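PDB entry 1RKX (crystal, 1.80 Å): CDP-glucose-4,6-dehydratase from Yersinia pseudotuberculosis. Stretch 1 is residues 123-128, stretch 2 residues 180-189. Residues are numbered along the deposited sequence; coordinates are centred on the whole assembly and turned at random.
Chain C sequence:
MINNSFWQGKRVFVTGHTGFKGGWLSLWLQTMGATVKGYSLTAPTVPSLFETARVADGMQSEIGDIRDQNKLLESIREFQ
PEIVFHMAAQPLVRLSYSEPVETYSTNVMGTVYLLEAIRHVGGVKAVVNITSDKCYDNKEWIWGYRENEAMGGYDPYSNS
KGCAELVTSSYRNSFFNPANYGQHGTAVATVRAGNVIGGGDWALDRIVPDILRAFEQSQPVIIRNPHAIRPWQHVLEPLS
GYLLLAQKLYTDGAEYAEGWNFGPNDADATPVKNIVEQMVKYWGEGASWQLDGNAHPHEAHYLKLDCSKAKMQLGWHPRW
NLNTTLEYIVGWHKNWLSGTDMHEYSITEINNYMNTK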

ATOM      1  N   GLY C 123       3.969  34.074 -16.671  1.00 26.32           N
ATOM      2  CA  GLY C 123       4.318  33.793 -18.051  1.00 27.15           C
ATOM      3  C   GLY C 123       5.005  32.465 -18.317  1.00 28.04           C
ATOM      4  O   GLY C 123       5.144  32.059 -19.471  1.00 27.16           O
ATOM      5  N   VAL C 124       5.454  31.781 -17.268  1.00 26.75           N
ATOM      6  CA  VAL C 124       6.113  30.497 -17.467  1.00 23.57           C
ATOM      7  C   VAL C 124       5.050  29.445 -17.780  1.00 22.12           C
ATOM      8  O   VAL C 124       4.108  29.245 -17.010  1.00 23.81           O
ATOM      9  N   LYS C 125       5.209  28.773 -18.916  1.00 23.64           N
ATOM     10  CA  LYS C 125       4.251  27.767 -19.363  1.00 26.62           C
ATOM     11  C   LYS C 125       4.591  26.348 -18.907  1.00 23.07           C
ATOM     12  O   LYS C 125       3.696  25.552 -18.610  1.00 21.95           O
ATOM     13  N   ALA C 126       5.880  26.031 -18.856  1.00 20.00           N
ATOM     14  CA  ALA C 126       6.311  24.697 -18.449  1.00 21.67           C
ATOM     15  C   ALA C 126       7.500  24.723 -17.502  1.00 19.88           C
ATOM     16  O   ALA C 126       8.491  25.414 -17.740  1.00 18.43           O
ATOM     17  N   VAL C 127       7.392  23.956 -16.421  1.00 18.95           N
ATOM     18  CA  VAL C 127       8.462  23.870 -15.442  1.00 16.62           C
ATOM     19  C   VAL C 127       8.804  22.396 -15.243  1.00 18.14           C
ATOM     20  O   VAL C 127       7.935  21.578 -14.918  1.00 18.27           O
ATOM     21  N   VAL C 128      10.068  22.060 -15.456  1.00 17.48           N
ATOM     22  CA  VAL C 128      10.528  20.697 -15.284  1.00 19.45           C
ATOM     23  C   VAL C 128      11.586  20.713 -14.193  1.00 17.45           C
ATOM     24  O   VAL C 128      12.706  21.182 -14.394  1.00 17.59           O
ATOM     25  N   ASN C 180      -6.970  25.737 -12.018  1.00 41.90           N
ATOM     26  CA  ASN C 180      -6.847  27.157 -12.330  1.00 43.15           C
ATOM     27  C   ASN C 180      -5.890  27.425 -13.481  1.00 36.70           C
ATOM     28  O   ASN C 180      -5.459  28.559 -13.680  1.00 33.46           O
ATOM     29  N   TYR C 181      -5.555  26.385 -14.236  1.00 31.40           N
ATOM     30  CA  TYR C 181      -4.629  26.534 -15.353  1.00 31.93           C
ATOM     31  C   TYR C 181      -5.035  27.666 -16.292  1.00 33.56           C
ATOM     32  O   TYR C 181      -4.185  28.397 -16.801  1.00 31.33           O
ATOM     33  N   GLY C 182      -6.338  27.805 -16.518  1.00 34.02           N
ATOM     34  CA  GLY C 182      -6.829  28.847 -17.400  1.00 37.15           C
ATOM     35  C   GLY C 182      -6.436  30.238 -16.949  1.00 38.79           C
ATOM     36  O   GLY C 182      -6.555  31.194 -17.708  1.00 40.45           O
ATOM     37  N   GLN C 183      -5.959  30.356 -15.713  1.00 42.40           N
ATOM     38  CA  GLN C 183      -5.563  31.653 -15.183  1.00 42.72           C
ATOM     39  C   GLN C 183      -4.046  31.841 -15.163  1.00 38.02           C
ATOM     40  O   GLN C 183      -3.528  32.788 -15.755  1.00 37.17           O
ATOM     41  N   HIS C 184      -3.335  30.939 -14.489  1.00 33.41           N
ATOM     42  CA  HIS C 184      -1.881  31.037 -14.393  1.00 29.12           C
ATOM     43  C   HIS C 184      -1.146  30.473 -15.603  1.00 26.22           C
ATOM     44  O   HIS C 184      -0.091  30.978 -15.984  1.00 25.59           O
ATOM     45  N   GLY C 185      -1.698  29.421 -16.194  1.00 24.49           N
ATOM     46  CA  GLY C 185      -1.092  28.815 -17.369  1.00 24.93           C
ATOM     47  C   GLY C 185       0.238  28.110 -17.168  1.00 24.62           C
ATOM     48  O   GLY C 185       0.963  27.874 -18.130  1.00 25.02           O
ATOM     49  N   THR C 186       0.565  27.753 -15.931  1.00 24.97           N
ATOM     50  CA  THR C 186       1.836  27.085 -15.661  1.00 23.48           C
ATOM     51  C   THR C 186       1.659  25.595 -15.368  1.00 21.87           C
ATOM     52  O   THR C 186       0.915  25.220 -14.464  1.00 23.02           O
ATOM     53  N   ALA C 187       2.342  24.755 -16.145  1.00 21.55           N
ATOM     54  CA  ALA C 187       2.283  23.305 -15.977  1.00 20.19           C
ATOM     55  C   ALA C 187       3.600  22.876 -15.332  1.00 19.15           C
ATOM     56  O   ALA C 187       4.653  22.942 -15.958  1.00 18.80           O
ATOM     57  N   VAL C 188       3.525  22.434 -14.080  1.00 20.51           N
ATOM     58  CA  VAL C 188       4.711  22.040 -13.318  1.00 18.65           C
ATOM     59  C   VAL C 188       4.862  20.534 -13.100  1.00 16.69           C
ATOM     60  O   VAL C 188       3.935  19.867 -12.643  1.00 17.68           O
ATOM     61  N   ALA C 189       6.045  20.010 -13.408  1.00 16.27           N
ATOM     62  CA  ALA C 189       6.306  18.585 -13.247  1.00 17.25           C
ATOM     63  C   ALA C 189       7.679  18.313 -12.638  1.00 17.57           C
ATOM     64  O   ALA C 189       8.544  19.188 -12.604  1.00 14.94           O
TER

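The two stretches meet as neighbouring parallel β-strands, Ala126-Val128 beside Ala187-Ala189, with a small apolar patch on one face of the sheet and a polar, partly water-mediated junction where the strands begin. The strand axes approach to 4.8 Å with 7° between their N-to-C directions, and the contact buries 427 Å² summed over both sides.

Three backbone hydrogen bonds fix the register: Ala187 N to Lys125 O at 2.9 Å, Val127 N to Ala187 O at 3.0 Å, and Ala189 N to Val127 O at 2.9 Å. Their N-H...acceptor angles of 162-163° are nearly straight. The paired residues are Ala126 with Ala187, Val127 with Val188, and Val128 with Ala189, and this pairing decides which side chains share a face.

Val127 and Val188 lie on the same face. Both adopt the t rotamer, with chi1 of -179° and -174°, and Val127 CB comes within 4.1 Å of Val188 CG2. Val127 CG2 also lies 3.9 Å from Thr186 CG2, just before the second strand begins. The other stretch covers 72 Å² of Val127, backbone included, second to the 80 Å² of Lys125. The face carrying Ala126, Val128, Ala187 and Ala189 is more sparsely filled across this pair of strands: three of its four side chains are single methyl groups, and the nearest approach of the Val128 side chain, also t, is 4.8 Å, from Val128 CB to Ala189 O.

Thr186 joins the apolar patch to the polar end. Its chi1 of -53° (m) leaves the methyl near Val127 while Thr186 OG1 donates a hydrogen bond to Val124 O at 2.7 Å. On its own side, Thr186 N donates to His184 ND1 at 2.8 Å with an angle of 166°, so this ring nitrogen acts as an acceptor; the His184 side chain, with chi1 in p, makes no contact with the first stretch.

Lys125 shows why CA-to-CB direction alone can mislead. That bond points away from the second stretch, but the chain (chi1 m, chi2 -99° between wells, chi3 p, chi4 t) brings its end back, and Lys125 NZ donates to Tyr181 OH at 3.0 Å. Tyr181, whose own CA-to-CB bond points sideways, reaches this meeting point with chi1 t. Lys125 NZ also lies 3.0 Å from Gly185 O, but the angle is too poor for a hydrogen bond. Gly185 has positive phi, which favours glycine, and an ideal CB there would clash with Lys125 NZ at 2.9 Å.

Waters complete the junction. Water 2 donates to both Val124 O and His184 O, each at 2.8 Å, linking two backbone carbonyls that cannot bond to one another. Water 1 accepts from Gly123 N at 2.9 Å and donates to His184 O at 3.2 Å, so both waters converge on that carbonyl. Water 3 lies 2.7 Å from Lys125 O and 2.5 Å from Tyr181 OH, bringing the tyrosine hydroxyl into the same polar cluster.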

ATOM      1  CB  VAL C 124       6.913  30.079 -16.222  1.00 23.74           C
ATOM      2  CG1 VAL C 124       7.588  28.739 -16.470  1.00 21.47           C
ATOM      3  CG2 VAL C 124       7.965  31.147 -15.897  1.00 22.91           C
ATOM      4  CB  LYS C 125       4.150  27.796 -20.895  1.00 29.54           C
ATOM      5  CG  LYS C 125       3.671  29.127 -21.486  1.00 38.29           C
ATOM      6  CD  LYS C 125       2.187  29.086 -21.828  1.00 43.71           C
ATOM      7  CE  LYS C 125       1.342  28.884 -20.585  1.00 46.02           C
ATOM      8  NZ  LYS C 125      -0.064  28.486 -20.880  1.00 44.52           N
ATOM      9  CB  ALA C 126       6.655  23.859 -19.680  1.00 21.24           C
ATOM     10  CB  VAL C 127       8.043  24.470 -14.077  1.00 17.22           C
ATOM     11  CG1 VAL C 127       9.213  24.375 -13.080  1.00 15.67           C
ATOM     12  CG2 VAL C 127       7.612  25.919 -14.251  1.00 17.74           C
ATOM     13  CB  VAL C 128      11.129  20.135 -16.582  1.00 17.40           C
ATOM     14  CG1 VAL C 128      11.743  18.761 -16.315  1.00 18.38           C
ATOM     15  CG2 VAL C 128      10.043  20.019 -17.643  1.00 20.07           C
ATOM     16  CB  ASN C 180      -6.367  27.929 -11.099  1.00 51.23           C
ATOM     17  CG  ASN C 180      -7.370  27.903  -9.965  1.00 62.36           C
ATOM     18  OD1 ASN C 180      -7.150  28.506  -8.914  1.00 68.49           O
ATOM     19  ND2 ASN C 180      -8.480  27.202 -10.170  1.00 68.51           N
ATOM     20  CB  TYR C 181      -4.537  25.233 -16.146  1.00 29.62           C
ATOM     21  CG  TYR C 181      -3.543  25.301 -17.283  1.00 29.87           C
ATOM     22  CD1 TYR C 181      -2.169  25.215 -17.042  1.00 28.04           C
ATOM     23  CD2 TYR C 181      -3.976  25.475 -18.601  1.00 28.32           C
ATOM     24  CE1 TYR C 181      -1.249  25.301 -18.089  1.00 26.61           C
ATOM     25  CE2 TYR C 181      -3.070  25.565 -19.651  1.00 27.25           C
ATOM     26  CZ  TYR C 181      -1.708  25.477 -19.392  1.00 29.14           C
ATOM     27  OH  TYR C 181      -0.810  25.572 -20.433  1.00 27.06           O
ATOM     28  CB  GLN C 183      -6.123  31.829 -13.772  1.00 49.06           C
ATOM     29  CG  GLN C 183      -7.560  31.352 -13.617  1.00 59.19           C
ATOM     30  CD  GLN C 183      -8.127  31.642 -12.239  1.00 64.31           C
ATOM     31  OE1 GLN C 183      -7.474  31.402 -11.222  1.00 66.39           O
ATOM     32  NE2 GLN C 183      -9.354  32.151 -12.197  1.00 66.31           N
ATOM     33  CB  HIS C 184      -1.388  30.353 -13.104  1.00 27.26           C
ATOM     34  CG  HIS C 184      -1.751  28.903 -13.003  1.00 26.83           C
ATOM     35  ND1 HIS C 184      -1.041  27.910 -13.645  1.00 26.44           N
ATOM     36  CD2 HIS C 184      -2.747  28.278 -12.331  1.00 25.68           C
ATOM     37  CE1 HIS C 184      -1.583  26.737 -13.370  1.00 26.27           C
ATOM     38  NE2 HIS C 184      -2.620  26.932 -12.575  1.00 25.01           N
ATOM     39  CB  THR C 186       2.553  27.741 -14.463  1.00 23.81           C
ATOM     40  OG1 THR C 186       2.670  29.154 -14.691  1.00 26.22           O
ATOM     41  CG2 THR C 186       3.946  27.148 -14.283  1.00 23.99           C
ATOM     42  CB  ALA C 187       2.105  22.624 -17.334  1.00 20.45           C
ATOM     43  CB  VAL C 188       4.701  22.725 -11.938  1.00 19.66           C
ATOM     44  CG1 VAL C 188       6.005  22.427 -11.191  1.00 19.83           C
ATOM     45  CG2 VAL C 188       4.504  24.227 -12.108  1.00 21.41           C
ATOM     46  CB  ALA C 189       6.208  17.886 -14.601  1.00 16.63           C
TER
HETATM   47  O   HOH W   1       1.346  33.830 -15.519  1.00 30.76           O
HETATM   48  O   HOH W   2       2.208  31.139 -17.619  1.00 25.91           O
HETATM   49  O   HOH W   3       1.620  25.067 -20.194  1.00 25.62           O